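Local coordinates for protein CG1507-PB, isoform B (Drosophila melanogaster, PDB 5FGO) that recognises nucleic acids and unwinds double strands as whole Pur-alpha, here represented by its repeat III, which pairs with a second copy, at the interface of chains A and B. Residues are numbered along the deposited sequence; one frame, centred on the assembly and turned at random. Chains: chain A/B, CG1507-PB, isoform B.

The interface of chains A and B. Residues chain A 67, 70, 74; chain B 15, 31, 40, 55, 60.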
ATOM      1  N   PHE A  67       3.744   7.156   0.138  1.00  1.34           N
ATOM      2  CA  PHE A  67       2.302   7.192  -0.040  1.00  3.02           C
ATOM      3  C   PHE A  67       1.813   8.603   0.229  1.00  1.42           C
ATOM      4  O   PHE A  67       0.986   9.134  -0.504  1.00  1.37           O
ATOM      5  CB  PHE A  67       1.567   6.191   0.862  1.00  3.17           C
ATOM      6  CG  PHE A  67       0.120   6.008   0.486  1.00  2.02           C
ATOM      7  CD1 PHE A  67      -0.837   6.943   0.841  1.00  2.85           C
ATOM      8  CD2 PHE A  67      -0.285   4.887  -0.225  1.00  8.67           C
ATOM      9  CE1 PHE A  67      -2.163   6.784   0.469  1.00  3.08           C
ATOM     10  CE2 PHE A  67      -1.619   4.709  -0.583  1.00  6.92           C
ATOM     11  CZ  PHE A  67      -2.555   5.662  -0.242  1.00  2.63           C
ATOM     12  N   TYR A  70       2.189  11.053  -2.603  1.00  4.64           N
ATOM     13  CA  TYR A  70       1.131  10.857  -3.587  1.00  3.08           C
ATOM     14  C   TYR A  70      -0.122  11.557  -3.120  1.00  3.95           C
ATOM     15  O   TYR A  70      -0.854  12.122  -3.921  1.00  4.04           O
ATOM     16  CB  TYR A  70       0.854   9.375  -3.809  1.00  3.03           C
ATOM     17  CG  TYR A  70       1.769   8.726  -4.819  1.00  4.72           C
ATOM     18  CD1 TYR A  70       1.745   9.110  -6.151  1.00  6.64           C
ATOM     19  CD2 TYR A  70       2.695   7.777  -4.431  1.00  2.15           C
ATOM     20  CE1 TYR A  70       2.585   8.540  -7.077  1.00  3.97           C
ATOM     21  CE2 TYR A  70       3.545   7.214  -5.345  1.00  3.24           C
ATOM     22  CZ  TYR A  70       3.483   7.597  -6.666  1.00  2.99           C
ATOM     23  OH  TYR A  70       4.335   7.041  -7.580  1.00  3.17           O
HETATM   24  N   MSE A  74      -2.537  15.317  -5.032  1.00 16.07           N
HETATM   25  CA  MSE A  74      -3.901  15.153  -5.573  1.00 18.06           C
HETATM   26  C   MSE A  74      -4.664  16.474  -5.706  1.00 17.71           C
HETATM   27  O   MSE A  74      -4.354  17.447  -5.027  1.00 14.57           O
HETATM   28  CB  MSE A  74      -4.736  14.137  -4.762  1.00 13.64           C
HETATM   29  CG  MSE A  74      -4.533  14.028  -3.254  1.00  9.62           C
HETATM   30 SE   MSE A  74      -5.554  12.472  -2.493  1.00 17.33          SE
HETATM   31  CE  MSE A  74      -4.966  12.623  -0.706  1.00  3.14           C
TER
ATOM     32  N   PRO B  15       0.848  11.944 -11.253  1.00  6.08           N
ATOM     33  CA  PRO B  15       2.098  11.837 -10.486  1.00  9.63           C
ATOM     34  C   PRO B  15       3.049  10.797 -11.107  1.00 13.48           C
ATOM     35  O   PRO B  15       2.571   9.903 -11.818  1.00 20.71           O
ATOM     36  CB  PRO B  15       1.614  11.410  -9.097  1.00  5.63           C
ATOM     37  CG  PRO B  15       0.275  12.006  -8.988  1.00  3.64           C
ATOM     38  CD  PRO B  15      -0.329  11.981 -10.370  1.00  7.61           C
ATOM     39  N   ILE B  31       0.708   5.389 -11.077  1.00  1.17           N
ATOM     40  CA  ILE B  31      -0.626   5.928 -11.161  1.00  1.64           C
ATOM     41  C   ILE B  31      -1.279   5.664 -12.525  1.00  3.57           C
ATOM     42  O   ILE B  31      -0.621   5.671 -13.551  1.00  5.68           O
ATOM     43  CB  ILE B  31      -0.601   7.445 -10.878  1.00  3.45           C
ATOM     44  CG1 ILE B  31       0.202   7.724  -9.609  1.00  2.40           C
ATOM     45  CG2 ILE B  31      -2.000   8.042 -10.831  1.00  1.57           C
ATOM     46  CD1 ILE B  31      -0.351   7.092  -8.398  1.00  1.88           C
HETATM   47  N   MSE B  40      -3.891   3.943  -7.585  1.00  2.98           N
HETATM   48  CA  MSE B  40      -2.493   3.666  -7.296  1.00  2.10           C
HETATM   49  C   MSE B  40      -2.246   2.151  -7.260  1.00  5.35           C
HETATM   50  O   MSE B  40      -2.856   1.430  -6.474  1.00  3.82           O
HETATM   51  CB  MSE B  40      -2.073   4.289  -5.960  1.00  1.98           C
HETATM   52  CG  MSE B  40      -0.580   4.200  -5.700  1.00  1.22           C
HETATM   53 SE   MSE B  40      -0.058   4.527  -3.870  1.00  1.10          SE
HETATM   54  CE  MSE B  40      -0.829   6.287  -3.758  1.00  1.26           C
ATOM     55  N   ILE B  55      -5.494   0.663  -5.536  1.00  4.87           N
ATOM     56  CA  ILE B  55      -6.187   1.522  -4.598  1.00  2.72           C
ATOM     57  C   ILE B  55      -6.763   2.670  -5.366  1.00  2.73           C
ATOM     58  O   ILE B  55      -6.015   3.410  -5.993  1.00  2.63           O
ATOM     59  CB  ILE B  55      -5.255   2.076  -3.524  1.00  1.32           C
ATOM     60  CG1 ILE B  55      -4.446   0.959  -2.886  1.00  2.20           C
ATOM     61  CG2 ILE B  55      -6.033   2.816  -2.476  1.00  1.45           C
ATOM     62  CD1 ILE B  55      -3.254   1.444  -2.130  1.00  1.73           C
ATOM     63  N   TRP B  60      -7.290   7.194  -0.807  1.00  2.42           N
ATOM     64  CA  TRP B  60      -5.863   7.421  -0.502  1.00  4.34           C
ATOM     65  C   TRP B  60      -5.677   8.002   0.913  1.00  3.19           C
ATOM     66  O   TRP B  60      -4.742   7.611   1.628  1.00  1.73           O
ATOM     67  CB  TRP B  60      -5.192   8.348  -1.541  1.00  2.47           C
ATOM     68  CG  TRP B  60      -5.047   7.690  -2.891  1.00  3.95           C
ATOM     69  CD1 TRP B  60      -5.502   6.450  -3.242  1.00  2.24           C
ATOM     70  CD2 TRP B  60      -4.349   8.198  -4.039  1.00  2.76           C
ATOM     71  NE1 TRP B  60      -5.176   6.182  -4.547  1.00  2.98           N
ATOM     72  CE2 TRP B  60      -4.459   7.230  -5.054  1.00  2.85           C
ATOM     73  CE3 TRP B  60      -3.651   9.378  -4.308  1.00  5.22           C
ATOM     74  CZ2 TRP B  60      -3.907   7.405  -6.320  1.00  4.73           C
ATOM     75  CZ3 TRP B  60      -3.092   9.554  -5.573  1.00  3.39           C
ATOM     76  CH2 TRP B  60      -3.224   8.570  -6.560  1.00  4.07           C
TER
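The apolar, two-fold symmetric interface of two PUR repeats joins the copies of the deposited dimer: A:Phe67 and A:Tyr70 of helix 60-72 pack on strand residues B:Ile31 and B:Met40, on B:Pro15 of a loop and on B:Trp60 at the start of helix 60-72. The pairing may reflect self-association of repeat III, in keeping with the PUR fold being built from two intertwined repeats; each contact recurs with the chains exchanged. B:Met40, a selenomethionine, reaches between both aromatics. Its chain bends at the tip (chi3 -58°), and methyl CE lies over one face of the A:Phe67 ring, towards the rim, 3.9 Å from its centroid. The same CE meets A:Tyr70 CB at 3.5 Å, while within chain B it sits over the centre of the B:Trp60 indole. CG anti to the backbone N (chi1 -168°) carries the A:Phe67 ring out from its helix: B:Ile55 CD1 lies at the ring edge, 4.0 Å from CE2, and B:Trp60 CA also at the edge, 3.8 Å from CZ. The A:Tyr70 ring runs past B:Ile31 in the opposite sense, its CE1 3.5 Å from methyl CD1, and B:Pro15 CB touches the same CE1 at 3.6 Å. Behind this layer, B:Trp60 NE1 donates to B:Ile55 O (3.2 Å), almost straight and in the indole plane though well above the carbonyl plane, which helps fix the indole's rotation. Selenomethionine A:Met74 has SE 4.1 Å from B:Trp60 CE3, out of the indole plane on the side away from B:Met40 CE, a looser contact. No polar bond crosses this patch.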